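Local coordinates for CdiA-CT toxin, Conserved domain protein (Yersinia pseudotuberculosis serotype O:3, PDB 4ZQU) that probably acts as a nuclease toxin of contact-dependent growth inhibition, with a PD-(D/E)XK endonuclease-like fold, and is bound by the immunity protein CdiI, at residues S36-D41 with K59-V64; A66-A71 with S81-K86; L90-N95 with A99-I104; R106-G111 with V118-V123. All blocks are in the same frame, centred on the assembly; numbering follows the deposited sequence.

Contact 1: residues S36-D41 with K59-V64; sequences SAKSLD and KKNIDV
Asn61 on helix 53-66 meets Ser36 and Lys38 on strand 33-39, a small polar helix-on-sheet contact inside the PD-(D/E)XK-like core, where helices lie over a mixed sheet. It illustrates how one asparagine can link a helix to alternate residues of a strand, directly to one and through water to the other: Ser36 and Lys38 both direct their side chains to the helix, while Ala37 between them points to helix 3-9. The Asn61 amide reaches the strand because CG stands anti to its backbone N (chi1 -175°), beside the carbonyl carbon. From there ND2 gives a weak, moderately bent hydrogen bond to Ser36 OG, 3.5 Å long with an N-H...O angle of 152°. That hydroxyl is itself hydrogen-bonded to Thr23 O, so a loop carbonyl fixes the group that receives the amide. Lys38 runs out with its chain extended as far as CE, and its CD passes 4.2 Å from Asn61 CB. Its ammonium then turns aside at chi4 62°, to a hydrogen bond with Ser57 OG, one helical turn before Asn61. One water accepts from both segments, lying 2.8 Å from Asn61 ND2 and 3.1 Å from Lys38 NZ.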
loop_
_atom_site.group_PDB
_atom_site.type_symbol
_atom_site.label_atom_id
_atom_site.label_comp_id
_atom_site.label_asym_id
_atom_site.label_seq_id
_atom_site.Cartn_x
_atom_site.Cartn_y
_atom_site.Cartn_z
ATOM N N SER A 36 -2.686 10.871 6.717
ATOM C CA SER A 36 -1.354 11.382 6.428
ATOM C C SER A 36 -0.925 12.370 7.505
ATOM O O SER A 36 -1.561 13.408 7.694
ATOM C CB SER A 36 -1.311 12.049 5.058
ATOM O OG SER A 36 0.000 12.507 4.778
ATOM N N ALA A 37 0.152 12.036 8.211
ATOM C CA ALA A 37 0.662 12.870 9.292
ATOM C C ALA A 37 1.718 13.841 8.784
ATOM O O ALA A 37 2.855 13.453 8.519
ATOM C CB ALA A 37 1.236 12.002 10.408
ATOM N N LYS A 38 1.332 15.105 8.648
ATOM C CA LYS A 38 2.254 16.147 8.218
ATOM C C LYS A 38 2.541 17.099 9.371
ATOM O O LYS A 38 1.646 17.439 10.143
ATOM C CB LYS A 38 1.684 16.910 7.018
ATOM C CG LYS A 38 2.608 17.992 6.463
ATOM C CD LYS A 38 2.006 18.690 5.249
ATOM C CE LYS A 38 2.856 19.880 4.823
ATOM N NZ LYS A 38 4.231 19.473 4.417
ATOM N N SER A 39 3.792 17.528 9.491
ATOM C CA SER A 39 4.182 18.419 10.576
ATOM C C SER A 39 5.047 19.570 10.088
ATOM O O SER A 39 5.928 19.393 9.249
ATOM C CB SER A 39 4.927 17.641 11.663
ATOM O OG SER A 39 5.342 18.504 12.709
ATOM N N LEU A 40 4.787 20.755 10.624
ATOM C CA LEU A 40 5.609 21.924 10.350
ATOM C C LEU A 40 6.190 22.450 11.651
ATOM O O LEU A 40 5.446 22.859 12.536
ATOM C CB LEU A 40 4.788 23.009 9.662
ATOM C CG LEU A 40 4.260 22.660 8.272
ATOM C CD1 LEU A 40 3.155 23.616 7.871
ATOM C CD2 LEU A 40 5.391 22.695 7.260
ATOM N N ASP A 41 7.512 22.427 11.785
ATOM C CA ASP A 41 8.128 22.953 12.997
ATOM C C ASP A 41 8.371 24.455 12.863
ATOM O O ASP A 41 8.089 25.047 11.819
ATOM C CB ASP A 41 9.430 22.208 13.333
ATOM C CG ASP A 41 10.432 22.205 12.189
ATOM O OD1 ASP A 41 10.500 23.194 11.432
ATOM O OD2 ASP A 41 11.166 21.203 12.059
ATOM N N LYS A 59 -0.780 21.825 -0.042
ATOM C CA LYS A 59 -1.450 21.446 -1.279
ATOM C C LYS A 59 -0.704 20.318 -1.979
ATOM O O LYS A 59 -1.313 19.436 -2.585
ATOM C CB LYS A 59 -1.570 22.646 -2.215
ATOM C CG LYS A 59 -2.477 22.400 -3.398
ATOM C CD LYS A 59 -1.940 23.030 -4.667
ATOM C CE LYS A 59 -2.707 22.528 -5.880
ATOM N NZ LYS A 59 -1.933 22.703 -7.136
ATOM N N LYS A 60 0.621 20.356 -1.889
ATOM C CA LYS A 60 1.459 19.333 -2.489
ATOM C C LYS A 60 1.142 17.981 -1.863
ATOM O O LYS A 60 1.096 16.962 -2.550
ATOM C CB LYS A 60 2.937 19.681 -2.314
ATOM C CG LYS A 60 3.904 18.585 -2.721
ATOM C CD LYS A 60 5.280 19.159 -3.017
ATOM C CE LYS A 60 6.316 18.639 -2.032
ATOM N NZ LYS A 60 7.347 17.784 -2.689
ATOM N N ASN A 61 0.907 17.981 -0.555
ATOM C CA ASN A 61 0.535 16.761 0.146
ATOM C C ASN A 61 -0.889 16.338 -0.188
ATOM O O ASN A 61 -1.143 15.167 -0.456
ATOM C CB ASN A 61 0.683 16.942 1.656
ATOM C CG ASN A 61 0.424 15.657 2.424
ATOM O OD1 ASN A 61 -0.721 15.246 2.607
ATOM N ND2 ASN A 61 1.494 15.017 2.883
ATOM N N ILE A 62 -1.810 17.299 -0.166
ATOM C CA ILE A 62 -3.221 17.044 -0.453
ATOM C C ILE A 62 -3.427 16.358 -1.799
ATOM O O ILE A 62 -4.183 15.392 -1.903
ATOM C CB ILE A 62 -4.037 18.351 -0.439
ATOM C CG1 ILE A 62 -4.051 18.955 0.963
ATOM C CG2 ILE A 62 -5.460 18.103 -0.917
ATOM C CD1 ILE A 62 -4.805 20.256 1.049
ATOM N N ASP A 63 -2.748 16.856 -2.826
ATOM C CA ASP A 63 -2.885 16.305 -4.169
ATOM C C ASP A 63 -2.485 14.834 -4.215
ATOM O O ASP A 63 -3.136 14.034 -4.880
ATOM C CB ASP A 63 -2.050 17.109 -5.168
ATOM C CG ASP A 63 -2.566 18.524 -5.353
ATOM O OD1 ASP A 63 -3.795 18.728 -5.246
ATOM O OD2 ASP A 63 -1.744 19.432 -5.608
ATOM N N VAL A 64 -1.422 14.485 -3.497
ATOM C CA VAL A 64 -0.929 13.112 -3.470
ATOM C C VAL A 64 -1.921 12.180 -2.778
ATOM O O VAL A 64 -2.168 11.066 -3.240
ATOM C CB VAL A 64 0.434 13.017 -2.758
ATOM C CG1 VAL A 64 0.941 11.586 -2.767
ATOM C CG2 VAL A 64 1.437 13.933 -3.428
HETATM O O HOH W 1 3.743 16.635 3.364
#

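Contact 2: residues A66-A71 with S81-K86; sequences AKFEKA and SMITSK
The Phe68 ring is met obliquely by the end of Ile83, neither squarely on a face nor squarely at an edge, while one face carries the backbone N of Lys70, 3.9 Å above the plane and displaced toward the rim. Tyr24 adds a second ring, its plane inclined at about 55° to that of Phe68. This cluster bridges the chain that leaves helix 53-66 and the loop entering strand 85-92, on either side of the beta-hairpin formed by strands 70-73 and 76-79. Strand 70-73 also takes part in beta-augmentation: Ala71 pairs antiparallel with a strand of the CdiI chain, and Lys70 NZ forms a salt bridge with Asp121 of CdiI. The contact therefore lies at the root of the hairpin that the immunity protein extends. Ile83 CD1 touches the ring at two neighbouring carbons, 3.5 Å from Phe68 CD2 and 3.7 Å from Phe68 CE2, and the two side chains cross at about a right angle. Beside this apolar pair, Lys86 stretches toward the end of the helix, its chain extended beyond CG. The ammonium group is hydrogen-bonded to Thr65 O near the helix C terminus, where the carbonyls of the last turn point along the axis past the helix end and would tend to attract a positive charge. Lys86 NZ also comes within 3.1 Å of Ala66 O.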
loop_
_atom_site.group_PDB
_atom_site.type_symbol
_atom_site.label_atom_id
_atom_site.label_comp_id
_atom_site.label_asym_id
_atom_site.label_seq_id
_atom_site.Cartn_x
_atom_site.Cartn_y
_atom_site.Cartn_z
ATOM N N ALA A 66 -5.100 12.653 -2.571
ATOM C CA ALA A 66 -6.326 12.621 -3.363
ATOM C C ALA A 66 -6.152 11.872 -4.681
ATOM O O ALA A 66 -7.040 11.134 -5.102
ATOM C CB ALA A 66 -6.816 14.041 -3.629
ATOM N N LYS A 67 -5.006 12.067 -5.328
ATOM C CA LYS A 67 -4.729 11.432 -6.613
ATOM C C LYS A 67 -4.135 10.038 -6.444
ATOM O O LYS A 67 -3.606 9.462 -7.394
ATOM C CB LYS A 67 -3.795 12.301 -7.444
ATOM N N PHE A 68 -4.221 9.500 -5.233
ATOM C CA PHE A 68 -3.689 8.175 -4.952
ATOM C C PHE A 68 -4.540 7.084 -5.598
ATOM O O PHE A 68 -5.746 6.996 -5.354
ATOM C CB PHE A 68 -3.602 7.950 -3.444
ATOM C CG PHE A 68 -3.101 6.589 -3.061
ATOM C CD1 PHE A 68 -1.750 6.366 -2.874
ATOM C CD2 PHE A 68 -3.981 5.533 -2.882
ATOM C CE1 PHE A 68 -1.287 5.120 -2.520
ATOM C CE2 PHE A 68 -3.522 4.283 -2.531
ATOM C CZ PHE A 68 -2.172 4.077 -2.349
ATOM N N GLU A 69 -3.903 6.251 -6.416
ATOM C CA GLU A 69 -4.578 5.120 -7.042
ATOM C C GLU A 69 -4.146 3.804 -6.403
ATOM O O GLU A 69 -4.981 2.993 -5.997
ATOM C CB GLU A 69 -4.294 5.087 -8.545
ATOM C CG GLU A 69 -4.815 3.833 -9.243
ATOM C CD GLU A 69 -4.476 3.802 -10.721
ATOM O OE1 GLU A 69 -3.886 4.787 -11.212
ATOM O OE2 GLU A 69 -4.796 2.796 -11.389
ATOM N N LYS A 70 -2.837 3.601 -6.315
ATOM C CA LYS A 70 -2.285 2.361 -5.790
ATOM C C LYS A 70 -0.811 2.527 -5.440
ATOM O O LYS A 70 -0.072 3.211 -6.147
ATOM C CB LYS A 70 -2.469 1.227 -6.806
ATOM C CG LYS A 70 -1.907 -0.114 -6.365
ATOM C CD LYS A 70 -2.458 -1.258 -7.207
ATOM C CE LYS A 70 -2.037 -1.148 -8.663
ATOM N NZ LYS A 70 -2.440 -2.352 -9.444
ATOM N N ALA A 71 -0.396 1.918 -4.333
ATOM C CA ALA A 71 1.013 1.882 -3.949
ATOM C C ALA A 71 1.366 0.513 -3.385
ATOM O O ALA A 71 0.646 -0.026 -2.547
ATOM C CB ALA A 71 1.329 2.970 -2.935
ATOM N N SER A 81 -9.373 1.613 -3.895
ATOM C CA SER A 81 -10.618 0.879 -3.694
ATOM C C SER A 81 -10.794 0.488 -2.230
ATOM O O SER A 81 -11.912 0.267 -1.764
ATOM C CB SER A 81 -10.655 -0.368 -4.578
ATOM O OG SER A 81 -9.639 -1.283 -4.210
ATOM N N MET A 82 -9.677 0.407 -1.512
ATOM C CA MET A 82 -9.673 0.058 -0.095
ATOM C C MET A 82 -9.985 1.267 0.778
ATOM O O MET A 82 -10.488 1.132 1.891
ATOM C CB MET A 82 -8.316 -0.520 0.309
ATOM C CG MET A 82 -7.806 -1.635 -0.585
ATOM S SD MET A 82 -6.046 -1.945 -0.334
ATOM C CE MET A 82 -5.742 -3.253 -1.516
ATOM N N ILE A 83 -9.677 2.449 0.258
ATOM C CA ILE A 83 -9.761 3.685 1.024
ATOM C C ILE A 83 -11.179 4.252 1.061
ATOM O O ILE A 83 -11.784 4.497 0.014
ATOM C CB ILE A 83 -8.805 4.738 0.442
ATOM C CG1 ILE A 83 -7.390 4.159 0.340
ATOM C CG2 ILE A 83 -8.829 6.005 1.278
ATOM C CD1 ILE A 83 -6.408 5.059 -0.376
ATOM N N THR A 84 -11.704 4.462 2.266
ATOM C CA THR A 84 -13.059 4.989 2.424
ATOM C C THR A 84 -13.056 6.461 2.815
ATOM O O THR A 84 -14.023 7.179 2.565
ATOM C CB THR A 84 -13.861 4.197 3.477
ATOM O OG1 THR A 84 -13.162 4.209 4.726
ATOM C CG2 THR A 84 -14.065 2.759 3.024
ATOM N N SER A 85 -11.972 6.909 3.437
ATOM C CA SER A 85 -11.826 8.320 3.771
ATOM C C SER A 85 -10.355 8.708 3.818
ATOM O O SER A 85 -9.492 7.875 4.092
ATOM C CB SER A 85 -12.506 8.640 5.104
ATOM O OG SER A 85 -11.937 7.891 6.161
ATOM N N LYS A 86 -10.080 9.977 3.532
ATOM C CA LYS A 86 -8.717 10.488 3.502
ATOM C C LYS A 86 -8.584 11.695 4.420
ATOM O O LYS A 86 -9.446 12.572 4.431
ATOM C CB LYS A 86 -8.311 10.856 2.072
ATOM C CG LYS A 86 -8.380 9.693 1.090
ATOM C CD LYS A 86 -8.111 10.130 -0.343
ATOM C CE LYS A 86 -8.189 8.938 -1.290
ATOM N NZ LYS A 86 -7.971 9.313 -2.714
#

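Contact 3: residues L90-N95 with A99-I104; sequences LAVPVN and AQWTEI
Gln100 OE1 accepts from the backbone N of Thr97, and a water bonded to Asn95 O at 2.7 Å also lies beside it, modelled too close for that link to be more than doubtful. At the other end of the same amide, NE2 binds Met45 O, so bonds at both O and N restrain its rotation. Asn95 is tethered likewise, its ND2 being hydrogen-bonded to Thr42 O. Apolar groups carry the rest of the contact, and Val92 stands at its centre with one methyl for each partner. Its CG1, anti to the carbonyl carbon (chi1 -65°), lies 3.7 Å from Ile104 CD1, the two side chains lying alongside with their ends directed oppositely. Val92 CG2 meets the six-membered ring of Trp101 obliquely, 3.7 Å from Trp101 CH2. Ile104 CD1 also sits over one face of that indole, 3.8 Å above the plane and off toward the rim. Strand 90-92 runs almost antiparallel to helix segment 99-104 (176°), within a beta-alpha-beta unit completed by strand 117-122, whose Val120 touches Val92, Trp101 and Ile104; Met45 of helix 42-47 packs on Val92, and Val54 of helix 53-66 on Gln100 and Ile104.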
loop_
_atom_site.group_PDB
_atom_site.type_symbol
_atom_site.label_atom_id
_atom_site.label_comp_id
_atom_site.label_asym_id
_atom_site.label_seq_id
_atom_site.Cartn_x
_atom_site.Cartn_y
_atom_site.Cartn_z
ATOM N N LEU A 90 -2.367 17.754 10.411
ATOM C CA LEU A 90 -1.345 18.786 10.278
ATOM C C LEU A 90 -0.968 19.424 11.608
ATOM O O LEU A 90 -1.821 19.947 12.323
ATOM C CB LEU A 90 -1.824 19.869 9.310
ATOM C CG LEU A 90 -0.841 20.996 8.996
ATOM C CD1 LEU A 90 0.327 20.475 8.172
ATOM C CD2 LEU A 90 -1.547 22.135 8.278
ATOM N N ALA A 91 0.322 19.385 11.929
ATOM C CA ALA A 91 0.839 20.070 13.104
ATOM C C ALA A 91 1.464 21.403 12.701
ATOM O O ALA A 91 2.287 21.458 11.788
ATOM C CB ALA A 91 1.849 19.200 13.828
ATOM N N VAL A 92 1.059 22.477 13.373
ATOM C CA VAL A 92 1.628 23.799 13.128
ATOM C C VAL A 92 2.106 24.435 14.438
ATOM O O VAL A 92 1.486 24.253 15.486
ATOM C CB VAL A 92 0.615 24.739 12.428
ATOM C CG1 VAL A 92 0.282 24.220 11.034
ATOM C CG2 VAL A 92 -0.646 24.899 13.261
ATOM N N PRO A 93 3.224 25.176 14.380
ATOM C CA PRO A 93 3.844 25.761 15.571
ATOM C C PRO A 93 3.191 27.062 16.027
ATOM O O PRO A 93 2.232 27.530 15.415
ATOM C CB PRO A 93 5.280 26.013 15.115
ATOM C CG PRO A 93 5.152 26.290 13.666
ATOM C CD PRO A 93 4.006 25.456 13.164
ATOM N N VAL A 94 3.727 27.640 17.096
ATOM C CA VAL A 94 3.161 28.840 17.699
ATOM C C VAL A 94 3.534 30.109 16.939
ATOM O O VAL A 94 2.819 31.109 17.005
ATOM C CB VAL A 94 3.610 28.985 19.165
ATOM C CG1 VAL A 94 3.059 27.841 20.000
ATOM C CG2 VAL A 94 5.129 29.027 19.253
ATOM N N ASN A 95 4.650 30.067 16.214
ATOM C CA ASN A 95 5.117 31.237 15.476
ATOM C C ASN A 95 4.444 31.373 14.112
ATOM O O ASN A 95 4.895 32.142 13.262
ATOM C CB ASN A 95 6.640 31.192 15.302
ATOM C CG ASN A 95 7.094 30.060 14.396
ATOM O OD1 ASN A 95 6.506 28.980 14.391
ATOM N ND2 ASN A 95 8.149 30.305 13.626
ATOM N N ALA A 99 -0.839 35.706 8.362
ATOM C CA ALA A 99 -0.705 35.514 6.924
ATOM C C ALA A 99 -0.535 34.039 6.581
ATOM O O ALA A 99 -0.978 33.581 5.528
ATOM C CB ALA A 99 0.467 36.318 6.394
ATOM N N GLN A 100 0.108 33.299 7.477
ATOM C CA GLN A 100 0.337 31.877 7.270
ATOM C C GLN A 100 -0.911 31.059 7.591
ATOM O O GLN A 100 -1.192 30.061 6.930
ATOM C CB GLN A 100 1.527 31.405 8.107
ATOM C CG GLN A 100 2.869 31.842 7.529
ATOM C CD GLN A 100 4.046 31.512 8.426
ATOM O OE1 GLN A 100 3.927 31.508 9.651
ATOM N NE2 GLN A 100 5.193 31.232 7.817
ATOM N N TRP A 101 -1.663 31.492 8.597
ATOM C CA TRP A 101 -2.943 30.866 8.913
ATOM C C TRP A 101 -3.928 31.014 7.763
ATOM O O TRP A 101 -4.812 30.179 7.580
ATOM C CB TRP A 101 -3.543 31.465 10.183
ATOM C CG TRP A 101 -3.119 30.752 11.418
ATOM C CD1 TRP A 101 -2.319 31.234 12.413
ATOM C CD2 TRP A 101 -3.460 29.412 11.787
ATOM N NE1 TRP A 101 -2.148 30.279 13.384
ATOM C CE2 TRP A 101 -2.837 29.150 13.023
ATOM C CE3 TRP A 101 -4.235 28.412 11.194
ATOM C CZ2 TRP A 101 -2.964 27.924 13.676
ATOM C CZ3 TRP A 101 -4.361 27.199 11.845
ATOM C CH2 TRP A 101 -3.727 26.965 13.072
ATOM N N THR A 102 -3.776 32.092 7.001
ATOM C CA THR A 102 -4.605 32.329 5.829
ATOM C C THR A 102 -4.340 31.267 4.766
ATOM O O THR A 102 -5.262 30.813 4.087
ATOM C CB THR A 102 -4.354 33.727 5.244
ATOM O OG1 THR A 102 -4.655 34.716 6.235
ATOM C CG2 THR A 102 -5.227 33.964 4.029
ATOM N N GLU A 103 -3.077 30.870 4.634
ATOM C CA GLU A 103 -2.697 29.815 3.699
ATOM C C GLU A 103 -3.146 28.454 4.217
ATOM O O GLU A 103 -3.573 27.595 3.444
ATOM C CB GLU A 103 -1.185 29.811 3.463
ATOM C CG GLU A 103 -0.605 31.158 3.065
ATOM C CD GLU A 103 0.764 31.038 2.426
ATOM O OE1 GLU A 103 1.124 29.922 1.999
ATOM O OE2 GLU A 103 1.482 32.058 2.355
ATOM N N ILE A 104 -3.045 28.265 5.527
ATOM C CA ILE A 104 -3.446 27.014 6.157
ATOM C C ILE A 104 -4.932 26.765 5.952
ATOM O O ILE A 104 -5.330 25.695 5.500
ATOM C CB ILE A 104 -3.120 27.012 7.662
ATOM C CG1 ILE A 104 -1.601 26.990 7.867
ATOM C CG2 ILE A 104 -3.765 25.817 8.350
ATOM C CD1 ILE A 104 -1.171 27.141 9.305
HETATM O O HOH W 2 6.031 32.046 10.765
#

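Contact 4: residues R106-G111 with V118-V123; sequences RAIEYG and VTVTQV
Ile108 lies across two valines of the edge strand, sending a different part of its branched chain to each. Its CD1 reaches Val120 CG2 at 3.6 Å, the side chains crossing near a right angle. Ile108 CG1, further back, rests 3.9 Å from Val118 CG1. The Ile108 chain continues straight from CG1 to CD1 (chi2 177°), which lets it span the two strand residues. Val118 is pushed closer in, against the helix backbone itself: its CB stands 3.9 Å from Ile108 CA. The second methyl of Val118, CG2, lies 4.0 Å from Ala107 O and faces the bare CA of Gly111 one turn on, so the strand comes close to the helix at this end. A water bridges the two backbones, donating to Ile108 O at 2.6 Å and accepting from Val118 N at 3.0 Å. This is the returning half of a beta-alpha-beta crossover, in which strand 85-92 leads through helix 98-113 to strand 117-122. The helix and strand segments run at 154° to each other, closely approaching at Val118 and diverging toward Val123. Further out, Val120 is backed by Leu90 of the adjacent parallel strand. Thr119, turned away from the helix, is held by backbone bonds to Val88 and Leu90, and its OG1 by Glu87 OE2. Helix 53-66 packs against Ala107 through Ile58.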
loop_
_atom_site.group_PDB
_atom_site.type_symbol
_atom_site.label_atom_id
_atom_site.label_comp_id
_atom_site.label_asym_id
_atom_site.label_seq_id
_atom_site.Cartn_x
_atom_site.Cartn_y
_atom_site.Cartn_z
ATOM N N ARG A 106 -6.793 28.084 3.765
ATOM C CA ARG A 106 -7.031 27.981 2.331
ATOM C C ARG A 106 -6.816 26.556 1.846
ATOM O O ARG A 106 -7.582 26.044 1.030
ATOM C CB ARG A 106 -6.118 28.936 1.561
ATOM C CG ARG A 106 -6.834 29.731 0.481
ATOM C CD ARG A 106 -5.914 30.748 -0.185
ATOM N NE ARG A 106 -5.119 31.523 0.766
ATOM C CZ ARG A 106 -3.826 31.796 0.612
ATOM N NH1 ARG A 106 -3.174 31.346 -0.454
ATOM N NH2 ARG A 106 -3.184 32.516 1.523
ATOM N N ALA A 107 -5.757 25.927 2.345
ATOM C CA ALA A 107 -5.448 24.547 2.007
ATOM C C ALA A 107 -6.476 23.594 2.615
ATOM O O ALA A 107 -6.791 22.555 2.036
ATOM C CB ALA A 107 -4.049 24.192 2.474
ATOM N N ILE A 108 -6.991 23.952 3.787
ATOM C CA ILE A 108 -8.044 23.177 4.433
ATOM C C ILE A 108 -9.263 23.089 3.529
ATOM O O ILE A 108 -9.837 22.017 3.331
ATOM C CB ILE A 108 -8.457 23.795 5.781
ATOM C CG1 ILE A 108 -7.349 23.606 6.819
ATOM C CG2 ILE A 108 -9.757 23.183 6.276
ATOM C CD1 ILE A 108 -7.655 24.254 8.155
ATOM N N GLU A 109 -9.650 24.231 2.972
ATOM C CA GLU A 109 -10.832 24.298 2.127
ATOM C C GLU A 109 -10.551 23.689 0.761
ATOM O O GLU A 109 -11.429 23.072 0.161
ATOM C CB GLU A 109 -11.311 25.747 1.981
ATOM C CG GLU A 109 -12.664 25.887 1.299
ATOM C CD GLU A 109 -13.813 25.566 2.235
ATOM O OE1 GLU A 109 -13.549 25.252 3.415
ATOM O OE2 GLU A 109 -14.979 25.628 1.798
ATOM N N TYR A 110 -9.329 23.869 0.275
ATOM C CA TYR A 110 -8.911 23.225 -0.962
ATOM C C TYR A 110 -9.019 21.709 -0.839
ATOM O O TYR A 110 -9.627 21.052 -1.682
ATOM C CB TYR A 110 -7.479 23.616 -1.332
ATOM C CG TYR A 110 -6.923 22.813 -2.484
ATOM C CD1 TYR A 110 -7.275 23.109 -3.794
ATOM C CD2 TYR A 110 -6.056 21.751 -2.262
ATOM C CE1 TYR A 110 -6.775 22.371 -4.852
ATOM C CE2 TYR A 110 -5.555 21.006 -3.310
ATOM C CZ TYR A 110 -5.914 21.323 -4.603
ATOM O OH TYR A 110 -5.411 20.584 -5.648
ATOM N N GLY A 111 -8.429 21.166 0.222
ATOM C CA GLY A 111 -8.459 19.737 0.472
ATOM C C GLY A 111 -9.868 19.186 0.583
ATOM O O GLY A 111 -10.147 18.086 0.109
ATOM N N VAL A 118 -8.503 18.038 6.054
ATOM C CA VAL A 118 -7.279 18.575 6.633
ATOM C C VAL A 118 -7.542 19.032 8.062
ATOM O O VAL A 118 -8.255 20.010 8.291
ATOM C CB VAL A 118 -6.726 19.746 5.801
ATOM C CG1 VAL A 118 -5.419 20.255 6.397
ATOM C CG2 VAL A 118 -6.526 19.316 4.356
ATOM N N THR A 119 -6.965 18.309 9.018
ATOM C CA THR A 119 -7.161 18.589 10.435
ATOM C C THR A 119 -5.913 19.214 11.045
ATOM O O THR A 119 -4.844 18.604 11.048
ATOM C CB THR A 119 -7.517 17.312 11.213
ATOM O OG1 THR A 119 -8.722 16.745 10.682
ATOM C CG2 THR A 119 -7.711 17.625 12.687
ATOM N N VAL A 120 -6.057 20.426 11.571
ATOM C CA VAL A 120 -4.915 21.187 12.067
ATOM C C VAL A 120 -4.815 21.173 13.590
ATOM O O VAL A 120 -5.798 21.414 14.288
ATOM C CB VAL A 120 -4.978 22.648 11.582
ATOM C CG1 VAL A 120 -3.779 23.430 12.077
ATOM C CG2 VAL A 120 -5.041 22.689 10.071
ATOM N N THR A 121 -3.616 20.889 14.092
ATOM C CA THR A 121 -3.350 20.886 15.526
ATOM C C THR A 121 -2.224 21.856 15.872
ATOM O O THR A 121 -1.143 21.788 15.288
ATOM C CB THR A 121 -2.964 19.481 16.028
ATOM O OG1 THR A 121 -3.972 18.537 15.649
ATOM C CG2 THR A 121 -2.809 19.479 17.539
ATOM N N GLN A 122 -2.480 22.753 16.819
ATOM C CA GLN A 122 -1.465 23.702 17.275
ATOM C C GLN A 122 -0.559 23.066 18.327
ATOM O O GLN A 122 -1.020 22.666 19.394
ATOM C CB GLN A 122 -2.118 24.964 17.844
ATOM C CG GLN A 122 -2.977 25.733 16.849
ATOM C CD GLN A 122 -3.734 26.882 17.493
ATOM O OE1 GLN A 122 -4.894 26.735 17.880
ATOM N NE2 GLN A 122 -3.081 28.034 17.609
ATOM N N VAL A 123 0.730 22.985 18.016
ATOM C CA VAL A 123 1.709 22.352 18.895
ATOM C C VAL A 123 2.520 23.394 19.663
ATOM O O VAL A 123 3.052 24.334 19.071
ATOM C CB VAL A 123 2.668 21.442 18.095
ATOM C CG1 VAL A 123 3.756 20.878 18.993
ATOM C CG2 VAL A 123 1.895 20.323 17.412
HETATM O O HOH W 3 -10.491 19.901 4.734
#

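Overall arrangement
From the N terminus, the four contacts close one after another, none nested in or crossing the next. Contact 1 closes the excursion through helices 42-47 and 53-66, setting the latter over strand 33-39. Contact 2 then closes the hairpin 70-79, where CdiI binds, and returns the chain to strand 85-92. The opposite end of this strand serves contact 3, closing the short turn into helix 98-113; the centres of contact 2 and contact 3 are about 26 Å apart. Contact 4 closes the return to strand 117-122. Strands 33-39, 85-92 and 117-122 lie side by side, joined by backbone bonds such as Lys38 O to Ala91 N. In the helical layer that packs on this sheet, Asp63 OD1 and Tyr110 OH join the helices of contacts 1 and 4.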